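Local coordinates for protein amidohydrolase 2 (PDB 6UVZ) that probably acts as a metal-dependent hydrolase of the amidohydrolase superfamily, built on a TIM-barrel fold, with its substrate not established, at residues A[124-129]-A[154-159]. Sequence-based numbering, arbitrary orientation.
Sequences GLRAMA and VPEVTV
NH1 of Arg126 is shared between two acceptors: it forms a long salt bridge to OE2 of Glu156, 3.8 Å away, and a hydrogen bond to the carbonyl oxygen of Gln153, the last residue of helix 144-153. OE2 of the carboxylate approaches at the edge of the guanidinium, close to its plane, and the two flat groups are turned 26° apart. The arginine reaches this place with its chain extended from CG to NE, while Glu156 bends back at chi2 (-85°). Val154 CG2 lies over one face of the guanidinium, offset toward the rim, 3.8 Å from NH1. The same methyl packs 3.8 Å from Leu125 CB, so Val154 touches both side chains. An alanine in place of Val154 would probably leave a gap beside Leu125 and deprive one guanidinium face of its apolar support. One turn further along helix 119-131, Ala129 CB meets Glu156 CG at 3.6 Å and Val157 CB at 3.8 Å. Val157 also sets CG2 3.6 Å from the carbonyl oxygen of Leu125, while Phe151 of helix 144-153 touches both Leu125 and Val157. The type I turn from Val154 to Val157, leading into barrel strand 159-161, thus packs against helix 119-131, the outer helix before 144-153, chiefly through apolar contacts, with a weak charge pairing at its exposed margin.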
ATOM      1  N   GLY A 124       0.879 -16.680  11.467  1.00 37.71           N
ATOM      2  CA  GLY A 124      -0.209 -16.024  10.764  1.00 31.99           C
ATOM      3  C   GLY A 124       0.121 -15.713   9.320  1.00 32.74           C
ATOM      4  O   GLY A 124      -0.765 -15.729   8.461  1.00 31.55           O
ATOM      5  N   LEU A 125       1.394 -15.426   9.030  1.00 27.48           N
ATOM      6  CA  LEU A 125       1.802 -15.187   7.649  1.00 27.83           C
ATOM      7  C   LEU A 125       1.617 -16.437   6.799  1.00 37.42           C
ATOM      8  O   LEU A 125       1.174 -16.353   5.647  1.00 35.66           O
ATOM      9  CB  LEU A 125       3.257 -14.716   7.604  1.00 36.11           C
ATOM     10  CG  LEU A 125       3.586 -13.362   8.237  1.00 37.71           C
ATOM     11  CD1 LEU A 125       5.089 -13.205   8.421  1.00 37.54           C
ATOM     12  CD2 LEU A 125       3.036 -12.222   7.400  1.00 28.72           C
ATOM     13  N   ARG A 126       1.944 -17.608   7.352  1.00 34.51           N
ATOM     14  CA  ARG A 126       1.767 -18.851   6.608  1.00 29.09           C
ATOM     15  C   ARG A 126       0.293 -19.135   6.351  1.00 38.17           C
ATOM     16  O   ARG A 126      -0.067 -19.670   5.297  1.00 45.17           O
ATOM     17  CB  ARG A 126       2.406 -20.014   7.363  1.00 28.26           C
ATOM     18  CG  ARG A 126       3.818 -19.745   7.854  1.00 37.12           C
ATOM     19  CD  ARG A 126       4.451 -21.008   8.416  1.00 39.29           C
ATOM     20  NE  ARG A 126       5.595 -20.716   9.275  1.00 46.16           N
ATOM     21  CZ  ARG A 126       6.827 -20.488   8.831  1.00 55.31           C
ATOM     22  NH1 ARG A 126       7.080 -20.512   7.529  1.00 57.53           N
ATOM     23  NH2 ARG A 126       7.805 -20.231   9.689  1.00 61.47           N
ATOM     24  N   ALA A 127      -0.574 -18.786   7.305  1.00 35.06           N
ATOM     25  CA  ALA A 127      -2.006 -18.996   7.115  1.00 29.49           C
ATOM     26  C   ALA A 127      -2.547 -18.123   5.990  1.00 38.26           C
ATOM     27  O   ALA A 127      -3.324 -18.595   5.152  1.00 33.65           O
ATOM     28  CB  ALA A 127      -2.754 -18.720   8.420  1.00 18.08           C
HETATM   29  N   MSE A 128      -2.146 -16.856   5.953  1.00 40.59           N
HETATM   30  CA  MSE A 128      -2.552 -15.949   4.887  1.00 37.22           C
HETATM   31  C   MSE A 128      -1.995 -16.397   3.541  1.00 41.36           C
HETATM   32  O   MSE A 128      -2.661 -16.279   2.512  1.00 32.81           O
HETATM   33  CB  MSE A 128      -2.093 -14.522   5.193  1.00 36.65           C
HETATM   34  CG  MSE A 128      -2.824 -13.869   6.350  1.00 48.02           C
HETATM   35 SE   MSE A 128      -2.236 -12.037   6.659  0.80 49.23          SE
HETATM   36  CE  MSE A 128      -0.469 -12.406   7.368  1.00 62.56           C
ATOM     37  N   ALA A 129      -0.762 -16.911   3.560  1.00 41.33           N
ATOM     38  CA  ALA A 129      -0.141 -17.389   2.330  1.00 32.56           C
ATOM     39  C   ALA A 129      -0.917 -18.555   1.733  1.00 32.53           C
ATOM     40  O   ALA A 129      -1.102 -18.624   0.513  1.00 40.89           O
ATOM     41  CB  ALA A 129       1.308 -17.792   2.596  1.00 32.84           C
ATOM     42  N   VAL A 154       8.893 -16.715   5.996  1.00 63.77           N
ATOM     43  CA  VAL A 154       7.703 -17.030   5.211  1.00 61.03           C
ATOM     44  C   VAL A 154       7.867 -16.435   3.816  1.00 69.96           C
ATOM     45  O   VAL A 154       7.278 -15.386   3.518  1.00 59.65           O
ATOM     46  CB  VAL A 154       6.428 -16.505   5.892  1.00 48.83           C
ATOM     47  CG1 VAL A 154       5.189 -17.100   5.237  1.00 60.66           C
ATOM     48  CG2 VAL A 154       6.451 -16.813   7.381  1.00 36.75           C
ATOM     49  N   PRO A 155       8.658 -17.052   2.934  1.00 72.35           N
ATOM     50  CA  PRO A 155       8.803 -16.510   1.575  1.00 56.26           C
ATOM     51  C   PRO A 155       7.583 -16.722   0.697  1.00 50.53           C
ATOM     52  O   PRO A 155       7.509 -16.115  -0.379  1.00 57.65           O
ATOM     53  CB  PRO A 155      10.016 -17.268   1.025  1.00 50.57           C
ATOM     54  CG  PRO A 155      10.002 -18.562   1.765  1.00 48.38           C
ATOM     55  CD  PRO A 155       9.508 -18.238   3.149  1.00 68.09           C
ATOM     56  N   GLU A 156       6.627 -17.551   1.115  1.00 44.71           N
ATOM     57  CA  GLU A 156       5.457 -17.845   0.300  1.00 46.63           C
ATOM     58  C   GLU A 156       4.326 -16.841   0.480  1.00 41.53           C
ATOM     59  O   GLU A 156       3.339 -16.908  -0.259  1.00 40.20           O
ATOM     60  CB  GLU A 156       4.935 -19.258   0.600  1.00 37.18           C
ATOM     61  CG  GLU A 156       4.459 -19.475   2.029  1.00 50.98           C
ATOM     62  CD  GLU A 156       5.582 -19.835   2.983  1.00 66.19           C
ATOM     63  OE1 GLU A 156       6.760 -19.754   2.578  1.00 67.48           O
ATOM     64  OE2 GLU A 156       5.286 -20.205   4.139  1.00 73.88           O
ATOM     65  N   VAL A 157       4.438 -15.919   1.431  1.00 40.25           N
ATOM     66  CA  VAL A 157       3.430 -14.882   1.619  1.00 33.04           C
ATOM     67  C   VAL A 157       3.827 -13.660   0.802  1.00 39.39           C
ATOM     68  O   VAL A 157       5.014 -13.337   0.670  1.00 48.75           O
ATOM     69  CB  VAL A 157       3.258 -14.535   3.113  1.00 23.82           C
ATOM     70  CG1 VAL A 157       4.493 -13.843   3.667  1.00 20.90           C
ATOM     71  CG2 VAL A 157       2.020 -13.675   3.325  1.00 20.13           C
ATOM     72  N   THR A 158       2.832 -12.993   0.226  1.00 48.96           N
ATOM     73  CA  THR A 158       3.057 -11.780  -0.549  1.00 38.65           C
ATOM     74  C   THR A 158       3.036 -10.582   0.390  1.00 37.46           C
ATOM     75  O   THR A 158       2.007 -10.289   1.009  1.00 43.16           O
ATOM     76  CB  THR A 158       2.000 -11.627  -1.643  1.00 37.60           C
ATOM     77  OG1 THR A 158       2.094 -12.727  -2.557  1.00 42.48           O
ATOM     78  CG2 THR A 158       2.203 -10.325  -2.402  1.00 20.49           C
ATOM     79  N   VAL A 159       4.171  -9.898   0.502  1.00 32.47           N
ATOM     80  CA  VAL A 159       4.314  -8.729   1.361  1.00 32.32           C
ATOM     81  C   VAL A 159       4.499  -7.507   0.474  1.00 34.67           C
ATOM     82  O   VAL A 159       5.274  -7.540  -0.489  1.00 49.46           O
ATOM     83  CB  VAL A 159       5.487  -8.891   2.344  1.00 27.86           C
ATOM     84  CG1 VAL A 159       6.741  -9.356   1.613  1.00 22.00           C
ATOM     85  CG2 VAL A 159       5.745  -7.591   3.091  1.00 32.07           C
TER